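Local coordinates for protein GEO10716p1 (Drosophila melanogaster, PDB 7BTG) that probably removes phosphate from arginine side chains of proteins, as an arginine phosphatase of the low molecular weight protein tyrosine phosphatase family, at residues L4-E18 with D36-Q50. The protein carries 1 engineered substitution. Sequence-based numbering, arbitrary orientation.
Sequences LFVSIGNTCRSPMAE and DSAGLRSWNVGLEPQ. Engineered in segment 4-18: Ser7 (natural residue Cys). With PO4 (phosphate ion), chain B.
The phosphate-binding P-loop of the low molecular weight phosphatases, between strand 2-7 and helix 13-27, packs against strand 34-39 and the loop after it in a beta-alpha-beta unit. Parallel pairing runs from Phe5 N to Asp36 O (3.0 Å) and from Ala38 N back to Phe5 O. Beyond the strands, Leu40 N donates to Ile8 O. Asn10 lays its side chain against strand 34-39; with CG anti to the backbone N (chi1 -169°) the amide lies against Ala38, and ND2 reaches Ser37 OG (3.2 Å), almost in the amide plane, and Ser14 OG (2.9 Å). Its OD1 accepts from His66 NE2 and from the backbone N of Arg69. Ser37 OG in turn donates a hydrogen bond to Glu18 OE1 (2.8 Å), nearly along the C-O axis, while Glu18 OE2 pairs with Lys22. Replacing Asn10 by alanine removes the amide, which would probably leave Ser37 OG and Ser14 OG without their common donor and His66 and the Arg69 backbone N without an acceptor. Ile8 CD1 sits over one face of the Arg41 guanidinium. Gln50 N binds Thr11 O (2.9 Å). Thr11 N and Cys12 N both donate to phosphate O1, and Arg13 grips O3 through NE (2.7 Å) and O4 through NH2. Ser7, engineered in place of the natural cysteine, has its OG 2.8 Å from phosphate O1. Backbone N-H groups converging on the phosphate, together with the Arg13 charge, imply a cradle suited to a phosphoryl group, its shape probably held by the buried hydrogen bonds of Asn10, Ser14, Ser37 and Glu18.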
loop_
_atom_site.group_PDB
_atom_site.type_symbol
_atom_site.label_atom_id
_atom_site.label_comp_id
_atom_site.label_asym_id
_atom_site.label_seq_id
_atom_site.Cartn_x
_atom_site.Cartn_y
_atom_site.Cartn_z
ATOM N N LEU A 4 3.679 -3.971 4.321
ATOM C CA LEU A 4 2.267 -3.684 4.569
ATOM C C LEU A 4 1.906 -2.350 3.922
ATOM O O LEU A 4 2.504 -1.324 4.253
ATOM C CB LEU A 4 1.986 -3.634 6.073
ATOM C CG LEU A 4 0.533 -3.403 6.489
ATOM C CD1 LEU A 4 -0.302 -4.629 6.170
ATOM C CD2 LEU A 4 0.464 -3.059 7.978
ATOM N N PHE A 5 0.945 -2.361 2.995
ATOM C CA PHE A 5 0.432 -1.124 2.424
ATOM C C PHE A 5 -0.785 -0.662 3.221
ATOM O O PHE A 5 -1.618 -1.477 3.626
ATOM C CB PHE A 5 0.057 -1.300 0.954
ATOM C CG PHE A 5 1.236 -1.514 0.040
ATOM C CD1 PHE A 5 2.088 -0.483 -0.257
ATOM C CD2 PHE A 5 1.462 -2.749 -0.555
ATOM C CE1 PHE A 5 3.174 -0.671 -1.128
ATOM C CE2 PHE A 5 2.545 -2.944 -1.429
ATOM C CZ PHE A 5 3.398 -1.900 -1.707
ATOM N N VAL A 6 -0.889 0.648 3.454
ATOM C CA VAL A 6 -1.946 1.187 4.303
ATOM C C VAL A 6 -2.655 2.327 3.593
ATOM O O VAL A 6 -2.012 3.262 3.099
ATOM C CB VAL A 6 -1.411 1.640 5.667
ATOM C CG1 VAL A 6 -2.530 2.351 6.472
ATOM C CG2 VAL A 6 -0.931 0.428 6.433
ATOM N N SER A 7 -3.981 2.230 3.509
ATOM C CA SER A 7 -4.828 3.305 3.027
ATOM C C SER A 7 -5.928 3.503 4.053
ATOM O O SER A 7 -6.089 2.687 4.960
ATOM C CB SER A 7 -5.413 3.002 1.637
ATOM O OG SER A 7 -6.151 1.788 1.601
ATOM N N ILE A 8 -6.705 4.585 3.927
ATOM C CA ILE A 8 -7.687 4.828 4.979
ATOM C C ILE A 8 -8.762 3.749 4.957
ATOM O O ILE A 8 -9.104 3.177 5.999
ATOM C CB ILE A 8 -8.263 6.257 4.900
ATOM C CG1 ILE A 8 -9.078 6.523 6.157
ATOM C CG2 ILE A 8 -9.136 6.492 3.672
ATOM C CD1 ILE A 8 -9.451 7.947 6.350
ATOM N N GLY A 9 -9.227 3.365 3.770
ATOM C CA GLY A 9 -10.314 2.411 3.710
ATOM C C GLY A 9 -9.897 0.966 3.541
ATOM O O GLY A 9 -10.704 0.073 3.773
ATOM N N ASN A 10 -8.652 0.716 3.112
ATOM C CA ASN A 10 -8.193 -0.632 2.755
ATOM C C ASN A 10 -9.133 -1.279 1.743
ATOM O O ASN A 10 -9.479 -2.457 1.829
ATOM C CB ASN A 10 -8.025 -1.524 3.981
ATOM C CG ASN A 10 -7.312 -2.818 3.651
ATOM O OD1 ASN A 10 -7.516 -3.850 4.299
ATOM N ND2 ASN A 10 -6.485 -2.778 2.606
ATOM N N THR A 11 -9.529 -0.487 0.758
ATOM C CA THR A 11 -10.480 -0.927 -0.249
ATOM C C THR A 11 -10.137 -0.435 -1.644
ATOM O O THR A 11 -10.649 -1.003 -2.608
ATOM C CB THR A 11 -11.904 -0.459 0.132
ATOM O OG1 THR A 11 -12.854 -0.863 -0.856
ATOM C CG2 THR A 11 -11.960 1.061 0.299
ATOM N N CYS A 12 -9.269 0.573 -1.797
ATOM C CA CYS A 12 -8.867 1.042 -3.120
ATOM C C CYS A 12 -7.351 0.990 -3.274
ATOM O O CYS A 12 -6.820 0.056 -3.875
ATOM C CB CYS A 12 -9.368 2.468 -3.368
ATOM S SG CYS A 12 -11.166 2.674 -3.412
ATOM N N ARG A 13 -6.648 1.963 -2.686
ATOM C CA ARG A 13 -5.218 2.127 -2.934
ATOM C C ARG A 13 -4.401 0.968 -2.370
ATOM O O ARG A 13 -3.539 0.419 -3.064
ATOM C CB ARG A 13 -4.735 3.464 -2.360
ATOM C CG ARG A 13 -5.308 4.662 -3.068
ATOM C CD ARG A 13 -5.089 5.920 -2.258
ATOM N NE ARG A 13 -5.865 5.851 -1.020
ATOM C CZ ARG A 13 -5.835 6.770 -0.054
ATOM N NH1 ARG A 13 -5.059 7.851 -0.182
ATOM N NH2 ARG A 13 -6.581 6.602 1.041
ATOM N N SER A 14 -4.632 0.596 -1.111
ATOM C CA SER A 14 -3.773 -0.410 -0.510
ATOM C C SER A 14 -3.956 -1.800 -1.129
ATOM O O SER A 14 -2.952 -2.503 -1.334
ATOM C CB SER A 14 -3.938 -0.458 1.019
ATOM O OG SER A 14 -5.280 -0.358 1.487
ATOM N N PRO A 15 -5.175 -2.254 -1.450
ATOM C CA PRO A 15 -5.271 -3.571 -2.104
ATOM C C PRO A 15 -4.656 -3.570 -3.488
ATOM O O PRO A 15 -4.092 -4.586 -3.910
ATOM C CB PRO A 15 -6.783 -3.843 -2.160
ATOM C CG PRO A 15 -7.394 -2.919 -1.155
ATOM C CD PRO A 15 -6.514 -1.702 -1.145
ATOM N N MET A 16 -4.745 -2.455 -4.209
ATOM C CA MET A 16 -4.089 -2.370 -5.508
ATOM C C MET A 16 -2.575 -2.473 -5.348
ATOM O O MET A 16 -1.910 -3.260 -6.038
ATOM C CB MET A 16 -4.479 -1.066 -6.206
ATOM C CG MET A 16 -5.635 -1.206 -7.171
ATOM S SD MET A 16 -5.886 0.316 -8.109
ATOM C CE MET A 16 -6.198 1.466 -6.781
ATOM N N ALA A 17 -2.015 -1.692 -4.424
ATOM C CA ALA A 17 -0.590 -1.785 -4.137
ATOM C C ALA A 17 -0.191 -3.207 -3.750
ATOM O O ALA A 17 0.836 -3.723 -4.208
ATOM C CB ALA A 17 -0.224 -0.794 -3.026
ATOM N N GLU A 18 -0.993 -3.862 -2.910
ATOM C CA GLU A 18 -0.658 -5.222 -2.506
ATOM C C GLU A 18 -0.543 -6.146 -3.710
ATOM O O GLU A 18 0.427 -6.897 -3.841
ATOM C CB GLU A 18 -1.698 -5.766 -1.539
ATOM C CG GLU A 18 -1.412 -7.206 -1.154
ATOM C CD GLU A 18 -2.491 -7.763 -0.264
ATOM O OE1 GLU A 18 -3.322 -6.963 0.196
ATOM O OE2 GLU A 18 -2.508 -8.990 -0.025
ATOM N N ASP A 36 1.065 -7.503 2.156
ATOM C CA ASP A 36 -0.273 -7.495 2.734
ATOM C C ASP A 36 -0.788 -6.060 2.727
ATOM O O ASP A 36 -0.076 -5.129 2.340
ATOM C CB ASP A 36 -0.261 -8.097 4.151
ATOM C CG ASP A 36 -1.663 -8.370 4.690
ATOM O OD1 ASP A 36 -1.822 -8.469 5.932
ATOM O OD2 ASP A 36 -2.603 -8.467 3.868
ATOM N N SER A 37 -2.031 -5.866 3.169
ATOM C CA SER A 37 -2.523 -4.500 3.272
ATOM C C SER A 37 -3.568 -4.409 4.379
ATOM O O SER A 37 -4.149 -5.413 4.807
ATOM C CB SER A 37 -3.071 -3.984 1.935
ATOM O OG SER A 37 -4.229 -4.682 1.507
ATOM N N ALA A 38 -3.752 -3.184 4.876
ATOM C CA ALA A 38 -4.631 -2.937 6.007
ATOM C C ALA A 38 -5.093 -1.486 5.944
ATOM O O ALA A 38 -4.609 -0.696 5.123
ATOM C CB ALA A 38 -3.927 -3.263 7.329
ATOM N N GLY A 39 -6.021 -1.127 6.848
ATOM C CA GLY A 39 -6.671 0.170 6.801
ATOM C C GLY A 39 -6.753 0.822 8.167
ATOM O O GLY A 39 -6.341 0.253 9.174
ATOM N N LEU A 40 -7.303 2.032 8.176
ATOM C CA LEU A 40 -7.350 2.867 9.372
ATOM C C LEU A 40 -8.777 3.208 9.827
ATOM O O LEU A 40 -8.945 4.042 10.724
ATOM C CB LEU A 40 -6.535 4.142 9.114
ATOM C CG LEU A 40 -5.071 3.895 8.691
ATOM C CD1 LEU A 40 -4.448 5.119 8.118
ATOM C CD2 LEU A 40 -4.206 3.394 9.863
ATOM N N ARG A 41 -9.810 2.602 9.230
ATOM C CA ARG A 41 -11.202 2.839 9.603
ATOM C C ARG A 41 -11.984 1.547 9.426
ATOM O O ARG A 41 -11.622 0.693 8.618
ATOM C CB ARG A 41 -11.884 3.930 8.754
ATOM C CG ARG A 41 -11.246 5.309 8.770
ATOM C CD ARG A 41 -11.508 6.082 10.056
ATOM N NE ARG A 41 -10.975 7.425 9.913
ATOM C CZ ARG A 41 -9.687 7.726 10.076
ATOM N NH1 ARG A 41 -8.825 6.778 10.410
ATOM N NH2 ARG A 41 -9.259 8.966 9.908
ATOM N N SER A 42 -13.082 1.412 10.174
ATOM C CA SER A 42 -13.908 0.216 10.001
ATOM C C SER A 42 -14.841 0.292 8.789
ATOM O O SER A 42 -15.525 -0.692 8.516
ATOM C CB SER A 42 -14.737 -0.043 11.260
ATOM O OG SER A 42 -15.595 1.057 11.495
ATOM N N TRP A 43 -14.842 1.408 8.043
ATOM C CA TRP A 43 -15.853 1.688 7.024
ATOM C C TRP A 43 -16.053 0.519 6.069
ATOM O O TRP A 43 -17.155 -0.029 5.953
ATOM C CB TRP A 43 -15.464 2.944 6.236
ATOM C CG TRP A 43 -15.332 4.173 7.077
ATOM C CD1 TRP A 43 -15.892 4.390 8.310
ATOM C CD2 TRP A 43 -14.587 5.354 6.759
ATOM N NE1 TRP A 43 -15.552 5.636 8.762
ATOM C CE2 TRP A 43 -14.743 6.246 7.840
ATOM C CE3 TRP A 43 -13.803 5.745 5.666
ATOM C CZ2 TRP A 43 -14.149 7.505 7.860
ATOM C CZ3 TRP A 43 -13.200 7.003 5.693
ATOM C CH2 TRP A 43 -13.383 7.864 6.774
ATOM N N ASN A 44 -14.996 0.128 5.362
ATOM C CA ASN A 44 -15.078 -0.924 4.361
ATOM C C ASN A 44 -14.495 -2.248 4.853
ATOM O O ASN A 44 -14.112 -3.089 4.032
ATOM C CB ASN A 44 -14.383 -0.463 3.082
ATOM C CG ASN A 44 -14.964 0.846 2.540
ATOM O OD1 ASN A 44 -14.473 1.942 2.836
ATOM N ND2 ASN A 44 -16.011 0.733 1.735
ATOM N N VAL A 45 -14.442 -2.455 6.175
ATOM C CA VAL A 45 -13.850 -3.671 6.744
ATOM C C VAL A 45 -14.714 -4.888 6.420
ATOM O O VAL A 45 -15.940 -4.794 6.306
ATOM C CB VAL A 45 -13.669 -3.496 8.264
ATOM C CG1 VAL A 45 -13.479 -4.847 8.993
ATOM C CG2 VAL A 45 -12.504 -2.585 8.534
ATOM N N GLY A 46 -14.066 -6.046 6.270
ATOM C CA GLY A 46 -14.750 -7.305 6.024
ATOM C C GLY A 46 -15.237 -7.513 4.603
ATOM O O GLY A 46 -15.756 -8.600 4.294
ATOM N N LEU A 47 -15.108 -6.508 3.741
ATOM C CA LEU A 47 -15.521 -6.574 2.346
ATOM C C LEU A 47 -14.303 -6.721 1.438
ATOM O O LEU A 47 -13.152 -6.614 1.874
ATOM C CB LEU A 47 -16.310 -5.319 1.967
ATOM C CG LEU A 47 -17.342 -4.911 3.018
ATOM C CD1 LEU A 47 -17.870 -3.516 2.736
ATOM C CD2 LEU A 47 -18.484 -5.929 3.085
ATOM N N GLU A 48 -14.571 -6.960 0.162
ATOM C CA GLU A 48 -13.564 -7.105 -0.881
ATOM C C GLU A 48 -13.253 -5.754 -1.507
ATOM O O GLU A 48 -14.051 -4.817 -1.400
ATOM C CB GLU A 48 -14.061 -8.081 -1.957
ATOM C CG GLU A 48 -13.992 -9.551 -1.548
ATOM C CD GLU A 48 -13.858 -10.491 -2.734
ATOM O OE1 GLU A 48 -14.677 -10.391 -3.673
ATOM O OE2 GLU A 48 -12.939 -11.341 -2.719
ATOM N N PRO A 49 -12.108 -5.619 -2.194
ATOM C CA PRO A 49 -11.740 -4.309 -2.745
ATOM C C PRO A 49 -12.826 -3.782 -3.659
ATOM O O PRO A 49 -13.569 -4.545 -4.277
ATOM C CB PRO A 49 -10.449 -4.594 -3.518
ATOM C CG PRO A 49 -9.876 -5.800 -2.828
ATOM C CD PRO A 49 -11.078 -6.630 -2.495
ATOM N N GLN A 50 -12.928 -2.458 -3.712
ATOM C CA GLN A 50 -14.015 -1.838 -4.442
ATOM C C GLN A 50 -13.974 -2.272 -5.899
ATOM O O GLN A 50 -12.909 -2.320 -6.520
ATOM C CB GLN A 50 -13.928 -0.325 -4.338
ATOM C CG GLN A 50 -15.229 0.331 -4.637
ATOM C CD GLN A 50 -15.104 1.824 -4.806
ATOM O OE1 GLN A 50 -15.899 2.594 -4.251
ATOM N NE2 GLN A 50 -14.110 2.249 -5.589
HETATM P P PO4 B . -8.686 3.602 0.102
HETATM O O1 PO4 B . -8.686 2.136 0.494
HETATM O O2 PO4 B . -10.036 3.969 -0.455
HETATM O O3 PO4 B . -7.686 3.925 -0.982
HETATM O O4 PO4 B . -8.318 4.473 1.303
HETATM O O HOH W 1 -10.249 -1.412 -5.410
HETATM O O HOH W 2 -13.207 -3.087 1.358
#